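Local coordinates for protein proline dehydrogenase (Deinococcus radiodurans, PDB 4H6Q) that oxidises L-proline to delta-1-pyrroline-5-carboxylate with FAD as cofactor and a quinone as electron acceptor, the first step of proline breakdown to glutamate, at residues Q27-W30 with N31-E34; F218-K222 with A223-T227; I236-D239 with V240-F243. All coordinates share one frame; numbering follows the deposited sequence.

Contact 1 (Q27-W30 with N31-E34)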
loop_
_atom_site.group_PDB
_atom_site.type_symbol
_atom_site.label_atom_id
_atom_site.label_comp_id
_atom_site.label_asym_id
_atom_site.label_seq_id
_atom_site.Cartn_x
_atom_site.Cartn_y
_atom_site.Cartn_z
ATOM N N GLN A 27 -15.109 12.966 -19.556
ATOM C CA GLN A 27 -15.432 13.566 -18.258
ATOM C C GLN A 27 -16.236 12.585 -17.394
ATOM O O GLN A 27 -15.967 12.443 -16.207
ATOM C CB GLN A 27 -16.213 14.869 -18.443
ATOM C CG GLN A 27 -16.637 15.589 -17.094
ATOM C CD GLN A 27 -15.505 15.996 -16.131
ATOM O OE1 GLN A 27 -15.052 15.182 -15.316
ATOM N NE2 GLN A 27 -15.109 17.290 -16.157
ATOM N N LYS A 28 -17.236 11.925 -17.966
ATOM C CA LYS A 28 -17.974 10.914 -17.222
ATOM C C LYS A 28 -17.091 9.773 -16.707
ATOM O O LYS A 28 -17.287 9.347 -15.541
ATOM C CB LYS A 28 -19.164 10.400 -18.024
ATOM C CG LYS A 28 -20.303 11.422 -18.166
ATOM C CD LYS A 28 -21.409 10.726 -18.949
ATOM C CE LYS A 28 -22.671 11.555 -19.220
ATOM N NZ LYS A 28 -23.388 11.062 -20.445
ATOM N N MET A 29 -16.082 9.325 -17.490
ATOM C CA MET A 29 -15.182 8.277 -17.003
ATOM C C MET A 29 -14.346 8.777 -15.848
ATOM O O MET A 29 -14.188 8.076 -14.833
ATOM C CB MET A 29 -14.275 7.768 -18.100
ATOM C CG MET A 29 -13.403 6.588 -17.660
ATOM S SD MET A 29 -14.425 5.107 -17.336
ATOM C CE MET A 29 -14.890 4.579 -18.982
ATOM N N TRP A 30 -13.841 10.005 -15.972
ATOM C CA TRP A 30 -13.121 10.621 -14.863
ATOM C C TRP A 30 -14.003 10.804 -13.627
ATOM O O TRP A 30 -13.548 10.547 -12.511
ATOM C CB TRP A 30 -12.472 11.931 -15.301
ATOM C CG TRP A 30 -11.854 12.699 -14.160
ATOM C CD1 TRP A 30 -12.220 13.922 -13.737
ATOM C CD2 TRP A 30 -10.786 12.273 -13.300
ATOM N NE1 TRP A 30 -11.443 14.310 -12.681
ATOM C CE2 TRP A 30 -10.560 13.311 -12.380
ATOM C CE3 TRP A 30 -9.993 11.122 -13.225
ATOM C CZ2 TRP A 30 -9.578 13.246 -11.398
ATOM C CZ3 TRP A 30 -9.043 11.034 -12.230
ATOM C CH2 TRP A 30 -8.825 12.097 -11.342
ATOM N N ASN A 31 -15.277 11.149 -13.815
ATOM C CA ASN A 31 -16.133 11.248 -12.634
ATOM C C ASN A 31 -16.276 9.908 -11.931
ATOM O O ASN A 31 -16.282 9.861 -10.702
ATOM C CB ASN A 31 -17.526 11.798 -12.936
ATOM C CG ASN A 31 -17.510 13.217 -13.475
ATOM O OD1 ASN A 31 -16.605 14.028 -13.195
ATOM N ND2 ASN A 31 -18.531 13.532 -14.246
ATOM N N LEU A 32 -16.386 8.831 -12.702
ATOM C CA LEU A 32 -16.406 7.499 -12.121
ATOM C C LEU A 32 -15.093 7.251 -11.354
ATOM O O LEU A 32 -15.100 6.832 -10.178
ATOM C CB LEU A 32 -16.620 6.462 -13.227
ATOM C CG LEU A 32 -16.708 5.003 -12.822
ATOM C CD1 LEU A 32 -17.828 4.801 -11.782
ATOM C CD2 LEU A 32 -16.943 4.099 -14.036
ATOM N N ALA A 33 -13.964 7.531 -12.000
ATOM C CA ALA A 33 -12.666 7.292 -11.364
ATOM C C ALA A 33 -12.413 8.135 -10.118
ATOM O O ALA A 33 -11.670 7.707 -9.218
ATOM C CB ALA A 33 -11.548 7.474 -12.359
ATOM N N GLU A 34 -13.019 9.311 -10.051
ATOM C CA GLU A 34 -12.826 10.221 -8.924
ATOM C C GLU A 34 -13.361 9.666 -7.615
ATOM O O GLU A 34 -12.954 10.111 -6.538
ATOM C CB GLU A 34 -13.480 11.549 -9.192
ATOM C CG GLU A 34 -12.624 12.532 -9.933
ATOM C CD GLU A 34 -13.322 13.869 -10.061
ATOM O OE1 GLU A 34 -14.491 13.871 -10.514
ATOM O OE2 GLU A 34 -12.728 14.902 -9.680
#

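Contact 2 (F218-K222 with A223-T227)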
loop_
_atom_site.group_PDB
_atom_site.type_symbol
_atom_site.label_atom_id
_atom_site.label_comp_id
_atom_site.label_asym_id
_atom_site.label_seq_id
_atom_site.Cartn_x
_atom_site.Cartn_y
_atom_site.Cartn_z
ATOM N N PHE A 218 -3.062 -12.717 12.381
ATOM C CA PHE A 218 -2.972 -13.209 13.747
ATOM C C PHE A 218 -1.524 -13.589 14.072
ATOM O O PHE A 218 -1.024 -13.315 15.185
ATOM C CB PHE A 218 -3.884 -14.427 13.951
ATOM C CG PHE A 218 -5.358 -14.119 13.842
ATOM C CD1 PHE A 218 -5.829 -12.803 13.781
ATOM C CD2 PHE A 218 -6.278 -15.165 13.765
ATOM C CE1 PHE A 218 -7.225 -12.550 13.669
ATOM C CE2 PHE A 218 -7.675 -14.916 13.646
ATOM C CZ PHE A 218 -8.138 -13.614 13.600
ATOM N N GLN A 219 -0.812 -14.212 13.136
ATOM C CA GLN A 219 0.583 -14.594 13.388
ATOM C C GLN A 219 1.478 -13.356 13.505
ATOM O O GLN A 219 2.417 -13.332 14.304
ATOM C CB GLN A 219 1.114 -15.530 12.280
ATOM C CG GLN A 219 0.555 -16.956 12.336
ATOM C CD GLN A 219 0.912 -17.649 13.627
ATOM O OE1 GLN A 219 2.099 -17.804 13.960
ATOM N NE2 GLN A 219 -0.106 -18.048 14.382
ATOM N N HIS A 220 1.203 -12.337 12.692
ATOM C CA HIS A 220 2.006 -11.129 12.752
ATOM C C HIS A 220 1.794 -10.406 14.100
ATOM O O HIS A 220 2.766 -9.948 14.732
ATOM C CB HIS A 220 1.725 -10.166 11.582
ATOM C CG HIS A 220 2.955 -9.432 11.137
ATOM N ND1 HIS A 220 4.123 -10.106 10.791
ATOM C CD2 HIS A 220 3.198 -8.109 10.936
ATOM C CE1 HIS A 220 5.021 -9.208 10.386
ATOM N NE2 HIS A 220 4.479 -8.001 10.453
ATOM N N LEU A 221 0.534 -10.341 14.539
ATOM C CA LEU A 221 0.227 -9.722 15.827
ATOM C C LEU A 221 0.831 -10.506 16.988
ATOM O O LEU A 221 1.358 -9.926 17.960
ATOM C CB LEU A 221 -1.275 -9.610 16.016
ATOM C CG LEU A 221 -1.967 -8.588 15.101
ATOM C CD1 LEU A 221 -3.478 -8.747 15.248
ATOM C CD2 LEU A 221 -1.533 -7.137 15.454
ATOM N N LYS A 222 0.780 -11.836 16.927
ATOM C CA LYS A 222 1.326 -12.628 18.031
ATOM C C LYS A 222 2.841 -12.449 18.091
ATOM O O LYS A 222 3.447 -12.556 19.189
ATOM C CB LYS A 222 0.984 -14.126 17.869
ATOM C CG LYS A 222 -0.459 -14.483 18.208
ATOM C CD LYS A 222 -0.694 -15.991 17.960
ATOM C CE LYS A 222 -2.168 -16.305 17.897
ATOM N NZ LYS A 222 -2.456 -17.756 17.931
ATOM N N ALA A 223 3.452 -12.222 16.920
ATOM C CA ALA A 223 4.900 -12.020 16.837
ATOM C C ALA A 223 5.298 -10.637 17.345
ATOM O O ALA A 223 6.488 -10.337 17.484
ATOM C CB ALA A 223 5.395 -12.237 15.381
ATOM N N GLY A 224 4.304 -9.784 17.605
ATOM C CA GLY A 224 4.614 -8.461 18.137
ATOM C C GLY A 224 5.030 -7.459 17.071
ATOM O O GLY A 224 5.616 -6.393 17.383
ATOM N N ASN A 225 4.705 -7.743 15.805
ATOM C CA ASN A 225 5.097 -6.829 14.731
ATOM C C ASN A 225 3.953 -5.923 14.325
ATOM O O ASN A 225 2.780 -6.330 14.428
ATOM C CB ASN A 225 5.511 -7.679 13.519
ATOM C CG ASN A 225 6.665 -8.580 13.823
ATOM O OD1 ASN A 225 7.593 -8.182 14.517
ATOM N ND2 ASN A 225 6.607 -9.817 13.320
ATOM N N TYR A 226 4.262 -4.706 13.892
ATOM C CA TYR A 226 3.206 -3.767 13.519
ATOM C C TYR A 226 2.482 -4.304 12.265
ATOM O O TYR A 226 3.130 -4.718 11.279
ATOM C CB TYR A 226 3.784 -2.348 13.308
ATOM C CG TYR A 226 2.676 -1.318 13.309
ATOM C CD1 TYR A 226 2.341 -0.708 14.509
ATOM C CD2 TYR A 226 1.920 -1.039 12.163
ATOM C CE1 TYR A 226 1.316 0.188 14.573
ATOM C CE2 TYR A 226 0.851 -0.121 12.208
ATOM C CZ TYR A 226 0.557 0.487 13.427
ATOM O OH TYR A 226 -0.469 1.422 13.507
ATOM N N THR A 227 1.154 -4.357 12.340
ATOM C CA THR A 227 0.367 -5.032 11.302
ATOM C C THR A 227 -0.624 -4.052 10.742
ATOM O O THR A 227 -1.340 -3.388 11.511
ATOM C CB THR A 227 -0.377 -6.228 11.934
ATOM O OG1 THR A 227 0.582 -7.106 12.547
ATOM C CG2 THR A 227 -1.101 -7.014 10.907
#

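Contact 3 (I236-D239 with V240-F243)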
loop_
_atom_site.group_PDB
_atom_site.type_symbol
_atom_site.label_atom_id
_atom_site.label_comp_id
_atom_site.label_asym_id
_atom_site.label_seq_id
_atom_site.Cartn_x
_atom_site.Cartn_y
_atom_site.Cartn_z
ATOM N N ILE A 236 -14.059 -10.067 8.360
ATOM C CA ILE A 236 -12.665 -10.142 8.791
ATOM C C ILE A 236 -12.355 -9.042 9.821
ATOM O O ILE A 236 -11.719 -9.315 10.866
ATOM C CB ILE A 236 -11.693 -10.107 7.588
ATOM C CG1 ILE A 236 -11.817 -11.417 6.831
ATOM C CG2 ILE A 236 -10.242 -9.849 8.102
ATOM C CD1 ILE A 236 -11.097 -11.376 5.473
ATOM N N ILE A 237 -12.791 -7.823 9.531
ATOM C CA ILE A 237 -12.538 -6.705 10.457
ATOM C C ILE A 237 -13.121 -7.042 11.844
ATOM O O ILE A 237 -12.456 -6.815 12.875
ATOM C CB ILE A 237 -13.145 -5.392 9.895
ATOM C CG1 ILE A 237 -12.325 -4.916 8.677
ATOM C CG2 ILE A 237 -13.260 -4.289 10.968
ATOM C CD1 ILE A 237 -13.000 -3.930 7.777
ATOM N N ASP A 238 -14.358 -7.539 11.915
ATOM C CA ASP A 238 -14.943 -7.867 13.212
ATOM C C ASP A 238 -14.137 -8.965 13.922
ATOM O O ASP A 238 -13.968 -8.927 15.148
ATOM C CB ASP A 238 -16.402 -8.321 13.076
ATOM C CG ASP A 238 -17.338 -7.208 12.651
ATOM O OD1 ASP A 238 -16.948 -6.034 12.757
ATOM O OD2 ASP A 238 -18.468 -7.519 12.193
ATOM N N ASP A 239 -13.628 -9.941 13.173
ATOM C CA ASP A 239 -12.852 -11.023 13.785
ATOM C C ASP A 239 -11.495 -10.493 14.277
ATOM O O ASP A 239 -10.995 -10.948 15.308
ATOM C CB ASP A 239 -12.639 -12.181 12.803
ATOM C CG ASP A 239 -12.219 -13.445 13.486
ATOM O OD1 ASP A 239 -12.614 -13.679 14.649
ATOM O OD2 ASP A 239 -11.534 -14.247 12.824
ATOM N N VAL A 240 -10.900 -9.532 13.558
ATOM C CA VAL A 240 -9.658 -8.905 14.041
ATOM C C VAL A 240 -9.910 -8.136 15.347
ATOM O O VAL A 240 -9.119 -8.233 16.285
ATOM C CB VAL A 240 -8.981 -8.032 12.965
ATOM C CG1 VAL A 240 -7.805 -7.211 13.570
ATOM C CG2 VAL A 240 -8.499 -8.928 11.805
ATOM N N LYS A 241 -11.019 -7.391 15.426
ATOM C CA LYS A 241 -11.363 -6.686 16.661
ATOM C C LYS A 241 -11.459 -7.683 17.805
ATOM O O LYS A 241 -10.966 -7.436 18.932
ATOM C CB LYS A 241 -12.699 -5.935 16.564
ATOM C CG LYS A 241 -12.759 -4.829 15.541
ATOM C CD LYS A 241 -14.035 -4.043 15.731
ATOM C CE LYS A 241 -14.245 -3.129 14.586
ATOM N NZ LYS A 241 -15.492 -2.307 14.642
ATOM N N ARG A 242 -12.099 -8.817 17.548
ATOM C CA ARG A 242 -12.256 -9.849 18.551
ATOM C C ARG A 242 -10.894 -10.414 18.983
ATOM O O ARG A 242 -10.622 -10.551 20.184
ATOM C CB ARG A 242 -13.083 -10.947 17.891
ATOM C CG ARG A 242 -13.377 -12.165 18.750
ATOM C CD ARG A 242 -12.238 -13.190 18.849
ATOM N NE ARG A 242 -11.777 -13.662 17.530
ATOM C CZ ARG A 242 -10.720 -14.447 17.352
ATOM N NH1 ARG A 242 -10.011 -14.823 18.408
ATOM N NH2 ARG A 242 -10.335 -14.808 16.133
ATOM N N PHE A 243 -10.031 -10.721 18.020
ATOM C CA PHE A 243 -8.709 -11.289 18.302
ATOM C C PHE A 243 -7.882 -10.334 19.151
ATOM O O PHE A 243 -7.272 -10.746 20.161
ATOM C CB PHE A 243 -8.006 -11.575 16.991
ATOM C CG PHE A 243 -6.634 -12.190 17.157
ATOM C CD1 PHE A 243 -6.469 -13.574 17.146
ATOM C CD2 PHE A 243 -5.508 -11.365 17.327
ATOM C CE1 PHE A 243 -5.215 -14.160 17.292
ATOM C CE2 PHE A 243 -4.229 -11.944 17.454
ATOM C CZ PHE A 243 -4.090 -13.358 17.438
#

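Contact 1 (Q27-W30 with N31-E34)
Trp-30 and Glu-34, one helical turn apart, carry the side-chain part of this contact. The CG methylene of Glu-34 lies over one face of the indole in a CH-pi contact. It sits 3.6 Å from the centroid of the five-membered ring of Trp-30, 27° off the ring normal and offset toward the rim. Glu-34 CG comes closest to Trp-30 CE2, at 3.3 Å. Trp-30 holds CG anti to its backbone N (chi1 173°), which swings the indole along the helix toward Glu-34. The glutamate chain runs on extended beyond CG and carries its carboxylate over the same face, with Glu-34 CD 3.3 Å from Trp-30 NE1. The two flat groups are inclined by 30°.

Apolar contact is slight and looser. Trp-30 CE3 is 4.1 Å from Ala-33 CB, which approaches the indole obliquely.

Backbone bonds join each residue of 27-30 to the one four places on. These are the i to i+4 bonds of an alpha helix, and they bring Trp-30 and Glu-34 onto the same side. Ala-33 N to Met-29 O measures 2.9 Å. Glu-34 N gives the last of the four to Trp-30 O, at 2.8 Å and with a more bent N-H angle.

Most of these side chains are exposed, and Ala-33 is the buried exception. Both segments lie on helix 23-33, near the start of the modelled chain. Leu-32 and Ala-33 touch Phe-291 of helix 288-296, and Leu-32 also touches the FAD-binding Ile-295. Trp-287, just before that helix, meets the Trp-30 ring with its own.

Contact 2 (F218-K222 with A223-T227)
His-220 and Asn-225 form the tight part of this helix end. Asn-225 CB sits over one face of the imidazole in a CH-pi contact, 3.4 Å from the centroid of the His-220 ring. Asn-225 has CG anti to its carbonyl carbon (chi1 -60°), with CB facing the imidazole. The ring and amide planes are 54° apart. At the ring edge, Tyr-226 O lies in plane, 3.4 Å from His-220 CD2. Thr-227 OG1 is near the same edge, 3.2 Å from His-220 CD2, and is hydrogen-bonded to Asn-225 O. His-220 NE2 is hydrogen-bonded to Pro-186 O and ND1 to Arg-178, which would hold the rotation of the buried ring. Leu-221 CD2 packs on Thr-227 OG1 at 3.6 Å. The backbone is ordered too. A Schellman motif ends the helix, with Gly-224 at its positive-phi position (82°). Asn-225 N bonds to His-220 O at 3.1 Å, and Gly-224 N to Leu-221 O at 3.0 Å.

The solvent side is looser. Gln-219, Lys-222 and Gly-224 are exposed there.

The turn leads from helix 206-222 into strand 227-230. His-220 packs on strand 188-191, Asn-225 touches helix 174-180, and Leu-221 and Lys-222 touch Phe-243 of helix 234-246.

Contact 3 (I236-D239 with V240-F243)
Four successive i to i+4 backbone bonds run through 236-243, from Val-240 N to Ile-236 O (2.8 Å) through to Phe-243 N to Asp-239 O (2.9 Å), as in a regular alpha helix. Asp-239 and Arg-242 run alongside each other on it. Two nitrogens of the guanidinium edge share a single oxygen: NE reaches Asp-239 OD1 at 3.0 Å and Arg-242 NH2 reaches the same Asp-239 OD1 at 2.9 Å. Both come from one face of the carboxylate, out of its plane, while OD1 stays within 5° of the guanidinium plane. The arginine chain bends at chi2 (-80°) and chi3 (-55°), which folds the guanidinium back toward the aspartate. The other oxygen, OD2, makes a salt bridge to Arg-214 of helix 206-222. An alanine in place of Asp-239 is likely to leave both arginines without their carboxylate and the Arg-242 guanidinium freer to turn.

Apolar contacts are looser: Ile-236 CG2 meets Val-240 CG2 at 4.2 Å. In one of two modelled conformers, the extended Lys-241 carries NZ to a salt bridge with Glu-273. Ile-237 and Val-240 face strand 254-259, both touching Phe-256. This outer helix with buried apolar residues against the sheet belongs to the beta-alpha-beta unit 227-230, 234-246, 254-259, a repeating element of the beta8-alpha8 (TIM) barrel.

How the contacts relate
Contacts 2 and 3 are neighbours, with centres about 14 Å apart. Contact 2 lies at the end of helix 206-222 and the turn after it, contact 3 on helix 234-246. They touch mainly through Phe-218, whose ring stacks on Phe-243, and also where Lys-222 CE meets Phe-243 CZ. Phe-218 CZ is 3.5 Å from Asp-239 OD2. Contact 1 stands apart. Its centre is about 39 Å from that of contact 2, on the opposite side of the chain's centre, and about 34 Å from that of contact 3. All three come near residues of the FAD site. The side chain of Ile-236 is about 6 Å from the bound FAD, and that of Leu-32 about 10 Å. His-220 lies about 4 Å from the FAD-binding Met-190, side chain to side chain.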